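Local coordinates for S-adenosylmethionine-dependent methyltransferase (Clostridium acetobutylicum, PDB 1Y8C), which probably transfers a methyl group from S-adenosylmethionine to a substrate not yet identified, at residues L13-V18 and C107-T112; N4-I9 and F194-E199; I139-S144 and D224-K229. One frame throughout, in Å; residues are numbered along the deposited sequence.

Interactions 1 and 3 lie about 10 Å apart between centres and meet directly: Asp110 N donates a probable hydrogen bond to Asp141 OD1 (2.8 Å), joining the loop after strand 104-107 to strand 136-143. Both sit at the carboxyl-terminal ends of parallel strands, the region where proteins of this fold generally bind S-adenosylmethionine and substrate. Interaction 2 uses the same helix 3-15 as interaction 1, with centres about 12 Å apart, and joins that helix to the four-stranded antiparallel sheet. Interactions 2 and 3 do not touch; their centres are about 22 Å apart and their nearest atoms about 9 Å apart.

Interaction 1 of 3, residues L13-V18 and C107-T112; sequences LIRADV and CCLDST
The loop that leaves the carboxyl end of strand 104-107, the fourth strand of the Rossmann-like methyltransferase sheet, presents Leu109 and Asp110 to Arg15 and Val18 at the end of helix 3-15. Arg15 grips the Asp110 carboxylate side-on. Arg15 NE donates to Asp110 OD1 at 2.9 Å, reaching that oxygen on its syn side, slightly out of the carboxylate plane. Arg15 NH2 bonds Asp110 OD2 at 3.0 Å and nearly straight (167°), but it comes from above the carboxylate, so the two flat groups are turned 42° apart rather than lying coplanar. The arginine chain is bent at chi2 (-135°) and again at chi3, which turns its side edge to the aspartate. Leu109 lies under the same guanidinium, with CB 4.0 Å from the plane and over its centre. Farther along, Leu109 CD2 touches both the arginine and the valine, 3.7 Å from Arg15 CD and 3.8 Å from Val18 CG1. The turn from Cys108 to Ser111 is of type I', closed by Ser111 N to Cys108 O at 3.2 Å, and it brings the aspartate forward to the helix end. Trp23 of helix 20-32 touches both Val18 and Leu109. The remaining arginine nitrogen, NH1, is salt-bridged to Asp11, while Asp110 OD1 also receives Arg237 NH1. Asp110 is thus held by two arginines, and its backbone N donates to Asp141 OD1. Two N-H donors from Arg15, one to each oxygen, fix the rotation of the carboxylate, and the two arginines probably offset the nearby negative Glu200.

Interaction 2 of 3, residues N4-I9 and F194-E199; sequences NKFAHI and FDEEHE
An offset aromatic stack between Phe6 and Phe194 joins the N-terminal helix 3-15 to strand 191-201, an outermost strand of the four-stranded antiparallel sheet. The rings are nearly parallel, their planes 12° apart and their centroids separated by 4.3 Å. The side chains come from opposite sides and overlap with an offset: Phe194 CD2 lies over the centre of the Phe6 ring, 3.8 Å above its plane, whereas Phe6 CD1 sits toward the rim of the Phe194 ring. The closest approach is Phe6 CE1 to Phe194 CG, at 3.8 Å, with Phe194 CB near the same edge atom. With CG anti to the backbone N (chi1 180°), the Phe6 side chain extends from the helix across the gap to the strand. Two residues along, Glu196 comes from the same face of the strand and meets a different part of the ring. Its CG touches Phe6 CZ at 4.0 Å, close to the ring plane, so the aliphatic part packs against the edge while the phenylalanine stack occupies a face. The glutamate chain bends at chi2, bringing Glu196 CD to 4.0 Å from Phe6 CE2, the carboxylate inclined 66° to the ring. Phe183 of the neighbouring strand 176-186 meets Phe6 edge-to-face, and Phe194 packs on it too, making a small aromatic cluster under the helix. This is helix-on-sheet packing by an antiparallel sheet inserted between the fifth and sixth strands of a Rossmann-like core, a location where many class I methyltransferases carry accessory, substrate-related elements.

Interaction 3 of 3, residues I139-S144 and D224-K229; sequences IFDINS and DCYSNK
Asp141 on strand 136-143 and Tyr226 in loop 224-229 meet where the two backbones come no closer than 7.7 Å between CA atoms, those of Asp141 and Cys225, a gap that the tyrosine side chain spans. Tyr226 OH donates to the anti lone pair of Asp141 OD2, 2.5 Å away. Asp141 OD2 lies at the edge of the phenol ring and in its plane, also 3.3 Å from Tyr226 CE1, while the carboxylate is turned 76° to the ring. With Asp141 CG between its backbone N and carbonyl carbon (chi1 69°), OD2 is carried to the hydroxyl; Asp141 CB itself lies 3.7 Å from Tyr226 CE1. Ile139 CG2 approaches Tyr226 CE2 obliquely, at 4.2 Å. The loop belongs to the connection between strands 217-224 and 237-244, the antiparallel pair that ends the seven-stranded sheet of class I methyltransferases in the order 3-2-1-4-5-7-6; strand 237-244 lies between strand 217-224, which leads into the loop, and 136-143, and the Tyr226 side chain reaches across that middle strand. Trp23 of helix 20-32 stacks on the Tyr226 ring, and Tyr226 N bonds Thr239 OG1. The other carboxylate oxygen, Asp141 OD1, takes a salt bridge from Arg237 NH1, and both oxygens of this buried group therefore have partners. Within the loop, Ser227 OG donates to Asp224 O at 2.8 Å, in the carbonyl plane, and Asp224 N bonds Lys229 O at 2.9 Å, closing the turn that carries the tyrosine.

Interaction 1 of 3, residues L13-V18 and C107-T112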
loop_
_atom_site.group_PDB
_atom_site.type_symbol
_atom_site.label_atom_id
_atom_site.label_comp_id
_atom_site.label_asym_id
_atom_site.label_seq_id
_atom_site.Cartn_x
_atom_site.Cartn_y
_atom_site.Cartn_z
ATOM N N LEU A 13 -8.350 -12.556 -1.315
ATOM C CA LEU A 13 -7.778 -13.881 -1.424
ATOM C C LEU A 13 -6.257 -13.926 -1.295
ATOM O O LEU A 13 -5.717 -14.748 -0.549
ATOM C CB LEU A 13 -8.219 -14.530 -2.739
ATOM C CG LEU A 13 -9.736 -14.611 -2.975
ATOM C CD1 LEU A 13 -10.008 -15.259 -4.324
ATOM C CD2 LEU A 13 -10.412 -15.401 -1.865
ATOM N N ILE A 14 -5.554 -13.046 -1.996
ATOM C CA ILE A 14 -4.100 -13.062 -1.932
ATOM C C ILE A 14 -3.554 -12.408 -0.664
ATOM O O ILE A 14 -2.766 -13.018 0.061
ATOM C CB ILE A 14 -3.487 -12.382 -3.171
ATOM C CG1 ILE A 14 -4.152 -12.919 -4.446
ATOM C CG2 ILE A 14 -2.000 -12.639 -3.214
ATOM C CD1 ILE A 14 -4.128 -14.434 -4.582
ATOM N N ARG A 15 -3.971 -11.171 -0.397
ATOM C CA ARG A 15 -3.524 -10.452 0.801
ATOM C C ARG A 15 -4.089 -11.124 2.062
ATOM O O ARG A 15 -3.345 -11.437 2.993
ATOM C CB ARG A 15 -3.960 -8.979 0.725
ATOM C CG ARG A 15 -3.389 -8.230 -0.479
ATOM C CD ARG A 15 -2.859 -6.855 -0.093
ATOM N NE ARG A 15 -1.657 -6.499 -0.847
ATOM C CZ ARG A 15 -1.641 -6.141 -2.130
ATOM N NH1 ARG A 15 -2.767 -6.082 -2.822
ATOM N NH2 ARG A 15 -0.494 -5.851 -2.725
ATOM N N ALA A 16 -5.405 -11.334 2.076
ATOM C CA ALA A 16 -6.110 -11.998 3.172
ATOM C C ALA A 16 -6.186 -11.289 4.528
ATOM O O ALA A 16 -7.011 -11.654 5.372
ATOM C CB ALA A 16 -5.543 -13.415 3.369
ATOM N N ASP A 17 -5.338 -10.296 4.762
ATOM C CA ASP A 17 -5.376 -9.606 6.047
ATOM C C ASP A 17 -5.654 -8.112 5.885
ATOM O O ASP A 17 -5.129 -7.282 6.627
ATOM C CB ASP A 17 -4.053 -9.824 6.794
ATOM C CG ASP A 17 -2.876 -9.110 6.136
ATOM O OD1 ASP A 17 -2.789 -9.090 4.893
ATOM O OD2 ASP A 17 -2.030 -8.581 6.878
ATOM N N VAL A 18 -6.509 -7.780 4.929
ATOM C CA VAL A 18 -6.841 -6.398 4.662
ATOM C C VAL A 18 -8.274 -6.025 5.002
ATOM O O VAL A 18 -9.211 -6.703 4.597
ATOM C CB VAL A 18 -6.608 -6.071 3.184
ATOM C CG1 VAL A 18 -6.870 -4.600 2.932
ATOM C CG2 VAL A 18 -5.196 -6.451 2.787
ATOM N N CYS A 107 0.701 5.081 2.195
ATOM C CA CYS A 107 1.167 4.158 1.182
ATOM C C CYS A 107 0.995 2.799 1.821
ATOM O O CYS A 107 1.845 2.339 2.591
ATOM C CB CYS A 107 2.623 4.424 0.839
ATOM S SG CYS A 107 3.186 3.392 -0.493
ATOM N N CYS A 108 -0.125 2.169 1.496
ATOM C CA CYS A 108 -0.480 0.880 2.072
ATOM C C CYS A 108 -0.418 -0.318 1.117
ATOM O O CYS A 108 0.129 -0.222 0.011
ATOM C CB CYS A 108 -1.885 1.007 2.670
ATOM S SG CYS A 108 -2.073 2.511 3.709
ATOM N N LEU A 109 -0.967 -1.448 1.566
ATOM C CA LEU A 109 -1.019 -2.677 0.777
ATOM C C LEU A 109 0.339 -3.113 0.261
ATOM O O LEU A 109 0.489 -3.446 -0.913
ATOM C CB LEU A 109 -1.971 -2.493 -0.401
ATOM C CG LEU A 109 -3.426 -2.199 -0.022
ATOM C CD1 LEU A 109 -4.236 -1.886 -1.265
ATOM C CD2 LEU A 109 -4.004 -3.415 0.713
ATOM N N ASP A 110 1.320 -3.121 1.152
ATOM C CA ASP A 110 2.689 -3.515 0.830
ATOM C C ASP A 110 3.277 -2.942 -0.459
ATOM O O ASP A 110 4.149 -3.564 -1.071
ATOM C CB ASP A 110 2.848 -5.061 0.850
ATOM C CG ASP A 110 1.681 -5.807 0.194
ATOM O OD1 ASP A 110 0.607 -5.909 0.814
ATOM O OD2 ASP A 110 1.835 -6.305 -0.939
ATOM N N SER A 111 2.841 -1.750 -0.862
ATOM C CA SER A 111 3.388 -1.157 -2.087
ATOM C C SER A 111 4.881 -0.896 -1.975
ATOM O O SER A 111 5.622 -1.067 -2.933
ATOM C CB SER A 111 2.653 0.134 -2.436
ATOM O OG SER A 111 1.370 -0.170 -2.966
ATOM N N THR A 112 5.316 -0.489 -0.795
ATOM C CA THR A 112 6.720 -0.233 -0.541
ATOM C C THR A 112 7.588 -1.450 -0.901
ATOM O O THR A 112 8.726 -1.289 -1.332
ATOM C CB THR A 112 6.934 0.146 0.949
ATOM O OG1 THR A 112 6.250 1.377 1.221
ATOM C CG2 THR A 112 8.418 0.301 1.286
#

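Interaction 2 of 3, residues N4-I9 and F194-E199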
loop_
_atom_site.group_PDB
_atom_site.type_symbol
_atom_site.label_atom_id
_atom_site.label_comp_id
_atom_site.label_asym_id
_atom_site.label_seq_id
_atom_site.Cartn_x
_atom_site.Cartn_y
_atom_site.Cartn_z
ATOM N N ASN A 4 -11.982 -3.033 -10.648
ATOM C CA ASN A 4 -12.219 -2.697 -9.252
ATOM C C ASN A 4 -12.672 -3.974 -8.533
ATOM O O ASN A 4 -12.234 -4.256 -7.417
ATOM C CB ASN A 4 -13.288 -1.596 -9.145
ATOM C CG ASN A 4 -13.660 -1.268 -7.701
ATOM O OD1 ASN A 4 -12.793 -1.013 -6.859
ATOM N ND2 ASN A 4 -14.959 -1.260 -7.413
ATOM N N LYS A 5 -13.530 -4.752 -9.190
ATOM C CA LYS A 5 -14.033 -5.998 -8.618
ATOM C C LYS A 5 -12.856 -6.936 -8.394
ATOM O O LYS A 5 -12.701 -7.526 -7.324
ATOM C CB LYS A 5 -15.030 -6.659 -9.575
ATOM C CG LYS A 5 -15.784 -7.854 -8.995
ATOM C CD LYS A 5 -16.446 -8.678 -10.103
ATOM C CE LYS A 5 -15.381 -9.316 -11.010
ATOM N NZ LYS A 5 -15.914 -9.990 -12.233
ATOM N N PHE A 6 -12.027 -7.065 -9.422
ATOM C CA PHE A 6 -10.855 -7.922 -9.363
ATOM C C PHE A 6 -9.933 -7.490 -8.213
ATOM O O PHE A 6 -9.368 -8.330 -7.504
ATOM C CB PHE A 6 -10.103 -7.869 -10.698
ATOM C CG PHE A 6 -8.869 -8.721 -10.723
ATOM C CD1 PHE A 6 -8.963 -10.110 -10.693
ATOM C CD2 PHE A 6 -7.608 -8.136 -10.706
ATOM C CE1 PHE A 6 -7.818 -10.897 -10.640
ATOM C CE2 PHE A 6 -6.462 -8.914 -10.652
ATOM C CZ PHE A 6 -6.566 -10.297 -10.618
ATOM N N ALA A 7 -9.783 -6.181 -8.032
ATOM C CA ALA A 7 -8.944 -5.658 -6.960
ATOM C C ALA A 7 -9.431 -6.158 -5.591
ATOM O O ALA A 7 -8.623 -6.462 -4.706
ATOM C CB ALA A 7 -8.947 -4.127 -6.990
ATOM N N HIS A 8 -10.749 -6.225 -5.415
ATOM C CA HIS A 8 -11.317 -6.699 -4.157
ATOM C C HIS A 8 -10.993 -8.175 -4.015
ATOM O O HIS A 8 -10.545 -8.627 -2.961
ATOM C CB HIS A 8 -12.836 -6.495 -4.130
ATOM C CG HIS A 8 -13.251 -5.057 -4.044
ATOM N ND1 HIS A 8 -12.933 -4.253 -2.970
ATOM C CD2 HIS A 8 -13.953 -4.276 -4.899
ATOM C CE1 HIS A 8 -13.422 -3.042 -3.166
ATOM N NE2 HIS A 8 -14.045 -3.030 -4.331
ATOM N N ILE A 9 -11.215 -8.925 -5.088
ATOM C CA ILE A 9 -10.934 -10.349 -5.071
ATOM C C ILE A 9 -9.486 -10.584 -4.646
ATOM O O ILE A 9 -9.215 -11.396 -3.764
ATOM C CB ILE A 9 -11.163 -10.978 -6.463
ATOM C CG1 ILE A 9 -12.630 -10.799 -6.872
ATOM C CG2 ILE A 9 -10.781 -12.458 -6.433
ATOM C CD1 ILE A 9 -12.943 -11.234 -8.288
ATOM N N PHE A 194 -6.687 -13.723 -15.849
ATOM C CA PHE A 194 -5.930 -12.604 -15.293
ATOM C C PHE A 194 -4.566 -13.076 -14.811
ATOM O O PHE A 194 -4.468 -13.669 -13.746
ATOM C CB PHE A 194 -6.638 -11.984 -14.083
ATOM C CG PHE A 194 -7.855 -11.183 -14.417
ATOM C CD1 PHE A 194 -9.065 -11.812 -14.693
ATOM C CD2 PHE A 194 -7.798 -9.792 -14.442
ATOM C CE1 PHE A 194 -10.204 -11.067 -14.979
ATOM C CE2 PHE A 194 -8.929 -9.039 -14.729
ATOM C CZ PHE A 194 -10.137 -9.676 -15.001
ATOM N N ASP A 195 -3.514 -12.812 -15.575
ATOM C CA ASP A 195 -2.180 -13.220 -15.155
ATOM C C ASP A 195 -1.463 -12.089 -14.431
ATOM O O ASP A 195 -1.137 -11.084 -15.045
ATOM C CB ASP A 195 -1.344 -13.645 -16.361
ATOM C CG ASP A 195 -1.928 -14.839 -17.080
ATOM O OD1 ASP A 195 -2.320 -15.808 -16.394
ATOM O OD2 ASP A 195 -1.982 -14.817 -18.333
ATOM N N GLU A 196 -1.214 -12.248 -13.134
ATOM C CA GLU A 196 -0.514 -11.220 -12.364
ATOM C C GLU A 196 0.859 -11.725 -11.959
ATOM O O GLU A 196 1.003 -12.842 -11.462
ATOM C CB GLU A 196 -1.291 -10.852 -11.098
ATOM C CG GLU A 196 -2.669 -10.235 -11.339
ATOM C CD GLU A 196 -2.622 -8.770 -11.754
ATOM O OE1 GLU A 196 -2.175 -7.933 -10.938
ATOM O OE2 GLU A 196 -3.038 -8.458 -12.893
ATOM N N GLU A 197 1.871 -10.896 -12.174
ATOM C CA GLU A 197 3.234 -11.248 -11.821
ATOM C C GLU A 197 3.884 -10.069 -11.113
ATOM O O GLU A 197 4.175 -9.046 -11.727
ATOM C CB GLU A 197 4.014 -11.619 -13.079
ATOM C CG GLU A 197 5.479 -11.913 -12.829
ATOM C CD GLU A 197 6.184 -12.503 -14.045
ATOM O OE1 GLU A 197 7.442 -12.539 -14.040
ATOM O OE2 GLU A 197 5.488 -12.940 -14.998
ATOM N N HIS A 198 4.099 -10.210 -9.813
ATOM C CA HIS A 198 4.701 -9.134 -9.040
ATOM C C HIS A 198 5.980 -9.609 -8.355
ATOM O O HIS A 198 6.193 -10.805 -8.163
ATOM C CB HIS A 198 3.701 -8.619 -7.997
ATOM C CG HIS A 198 2.386 -8.198 -8.578
ATOM N ND1 HIS A 198 1.177 -8.532 -8.003
ATOM C CD2 HIS A 198 2.089 -7.476 -9.684
ATOM C CE1 HIS A 198 0.193 -8.035 -8.731
ATOM N NE2 HIS A 198 0.718 -7.390 -9.757
ATOM N N GLU A 199 6.821 -8.653 -7.982
ATOM C CA GLU A 199 8.077 -8.947 -7.322
ATOM C C GLU A 199 8.188 -8.037 -6.108
ATOM O O GLU A 199 8.053 -6.821 -6.232
ATOM C CB GLU A 199 9.203 -8.670 -8.297
ATOM C CG GLU A 199 10.482 -9.411 -8.048
ATOM C CD GLU A 199 11.334 -9.445 -9.307
ATOM O OE1 GLU A 199 11.673 -8.353 -9.823
ATOM O OE2 GLU A 199 11.660 -10.558 -9.781
#

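Interaction 3 of 3, residues I139-S144 and D224-K229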
loop_
_atom_site.group_PDB
_atom_site.type_symbol
_atom_site.label_atom_id
_atom_site.label_comp_id
_atom_site.label_asym_id
_atom_site.label_seq_id
_atom_site.Cartn_x
_atom_site.Cartn_y
_atom_site.Cartn_z
ATOM N N ILE A 139 2.277 7.467 6.897
ATOM C CA ILE A 139 1.927 6.102 7.279
ATOM C C ILE A 139 2.022 5.124 6.102
ATOM O O ILE A 139 1.434 5.351 5.044
ATOM C CB ILE A 139 0.491 6.072 7.875
ATOM C CG1 ILE A 139 0.437 6.979 9.104
ATOM C CG2 ILE A 139 0.098 4.666 8.249
ATOM C CD1 ILE A 139 -0.920 7.058 9.774
ATOM N N PHE A 140 2.768 4.040 6.287
ATOM C CA PHE A 140 2.923 3.036 5.239
ATOM C C PHE A 140 3.151 1.666 5.861
ATOM O O PHE A 140 3.582 1.565 7.009
ATOM C CB PHE A 140 4.110 3.385 4.339
ATOM C CG PHE A 140 5.456 3.186 4.992
ATOM C CD1 PHE A 140 6.189 2.027 4.770
ATOM C CD2 PHE A 140 6.002 4.168 5.814
ATOM C CE1 PHE A 140 7.447 1.853 5.353
ATOM C CE2 PHE A 140 7.270 3.996 6.404
ATOM C CZ PHE A 140 7.991 2.840 6.173
ATOM N N ASP A 141 2.862 0.605 5.112
ATOM C CA ASP A 141 3.084 -0.730 5.640
ATOM C C ASP A 141 3.899 -1.556 4.684
ATOM O O ASP A 141 4.032 -1.220 3.510
ATOM C CB ASP A 141 1.761 -1.445 5.908
ATOM C CG ASP A 141 1.015 -1.790 4.637
ATOM O OD1 ASP A 141 1.470 -2.685 3.888
ATOM O OD2 ASP A 141 -0.032 -1.162 4.388
ATOM N N ILE A 142 4.446 -2.646 5.198
ATOM C CA ILE A 142 5.231 -3.547 4.380
ATOM C C ILE A 142 4.967 -4.969 4.828
ATOM O O ILE A 142 4.482 -5.207 5.938
ATOM C CB ILE A 142 6.738 -3.290 4.529
ATOM C CG1 ILE A 142 7.198 -3.688 5.937
ATOM C CG2 ILE A 142 7.044 -1.825 4.233
ATOM C CD1 ILE A 142 8.705 -3.655 6.127
ATOM N N ASN A 143 5.253 -5.916 3.945
ATOM C CA ASN A 143 5.102 -7.306 4.307
ATOM C C ASN A 143 6.405 -7.543 5.033
ATOM O O ASN A 143 7.459 -7.052 4.613
ATOM C CB ASN A 143 4.984 -8.202 3.078
ATOM C CG ASN A 143 3.548 -8.320 2.581
ATOM O OD1 ASN A 143 2.616 -8.452 3.372
ATOM N ND2 ASN A 143 3.367 -8.286 1.268
ATOM N N SER A 144 6.323 -8.259 6.146
ATOM C CA SER A 144 7.490 -8.529 6.965
ATOM C C SER A 144 8.450 -9.462 6.258
ATOM O O SER A 144 8.079 -10.188 5.334
ATOM C CB SER A 144 7.067 -9.158 8.273
ATOM O OG SER A 144 6.531 -10.442 8.032
ATOM N N ASP A 224 1.879 -3.689 14.694
ATOM C CA ASP A 224 1.502 -4.873 13.937
ATOM C C ASP A 224 0.203 -4.662 13.174
ATOM O O ASP A 224 -0.853 -4.440 13.758
ATOM C CB ASP A 224 1.339 -6.069 14.874
ATOM C CG ASP A 224 1.159 -7.379 14.126
ATOM O OD1 ASP A 224 0.304 -7.452 13.210
ATOM O OD2 ASP A 224 1.869 -8.354 14.470
ATOM N N CYS A 225 0.306 -4.740 11.857
ATOM C CA CYS A 225 -0.827 -4.594 10.967
ATOM C C CYS A 225 -1.964 -3.687 11.433
ATOM O O CYS A 225 -3.031 -4.162 11.820
ATOM C CB CYS A 225 -1.378 -5.971 10.644
ATOM S SG CYS A 225 -2.553 -5.977 9.290
ATOM N N TYR A 226 -1.719 -2.381 11.367
ATOM C CA TYR A 226 -2.681 -1.337 11.729
ATOM C C TYR A 226 -3.464 -1.531 13.037
ATOM O O TYR A 226 -4.690 -1.601 13.049
ATOM C CB TYR A 226 -3.655 -1.113 10.560
ATOM C CG TYR A 226 -2.977 -0.653 9.283
ATOM C CD1 TYR A 226 -2.349 -1.570 8.430
ATOM C CD2 TYR A 226 -2.912 0.703 8.955
ATOM C CE1 TYR A 226 -1.670 -1.145 7.285
ATOM C CE2 TYR A 226 -2.231 1.140 7.819
ATOM C CZ TYR A 226 -1.609 0.220 6.989
ATOM O OH TYR A 226 -0.899 0.672 5.892
ATOM N N SER A 227 -2.738 -1.588 14.144
ATOM C CA SER A 227 -3.350 -1.748 15.445
ATOM C C SER A 227 -2.297 -1.383 16.473
ATOM O O SER A 227 -1.119 -1.233 16.141
ATOM C CB SER A 227 -3.800 -3.196 15.658
ATOM O OG SER A 227 -2.683 -4.049 15.875
ATOM N N ASN A 228 -2.718 -1.248 17.723
ATOM C CA ASN A 228 -1.797 -0.903 18.794
ATOM C C ASN A 228 -0.847 -2.044 19.123
ATOM O O ASN A 228 0.178 -1.822 19.753
ATOM C CB ASN A 228 -2.574 -0.526 20.048
ATOM C CG ASN A 228 -3.344 0.769 19.890
ATOM O OD1 ASN A 228 -4.354 0.985 20.565
ATOM N ND2 ASN A 228 -2.863 1.646 19.011
ATOM N N LYS A 229 -1.183 -3.262 18.711
ATOM C CA LYS A 229 -0.317 -4.397 19.008
ATOM C C LYS A 229 1.111 -4.132 18.557
ATOM O O LYS A 229 1.346 -3.501 17.524
ATOM C CB LYS A 229 -0.823 -5.672 18.335
ATOM C CG LYS A 229 -2.216 -6.126 18.765
ATOM C CD LYS A 229 -2.589 -7.447 18.076
ATOM C CE LYS A 229 -2.779 -7.275 16.564
ATOM N NZ LYS A 229 -2.867 -8.577 15.835
#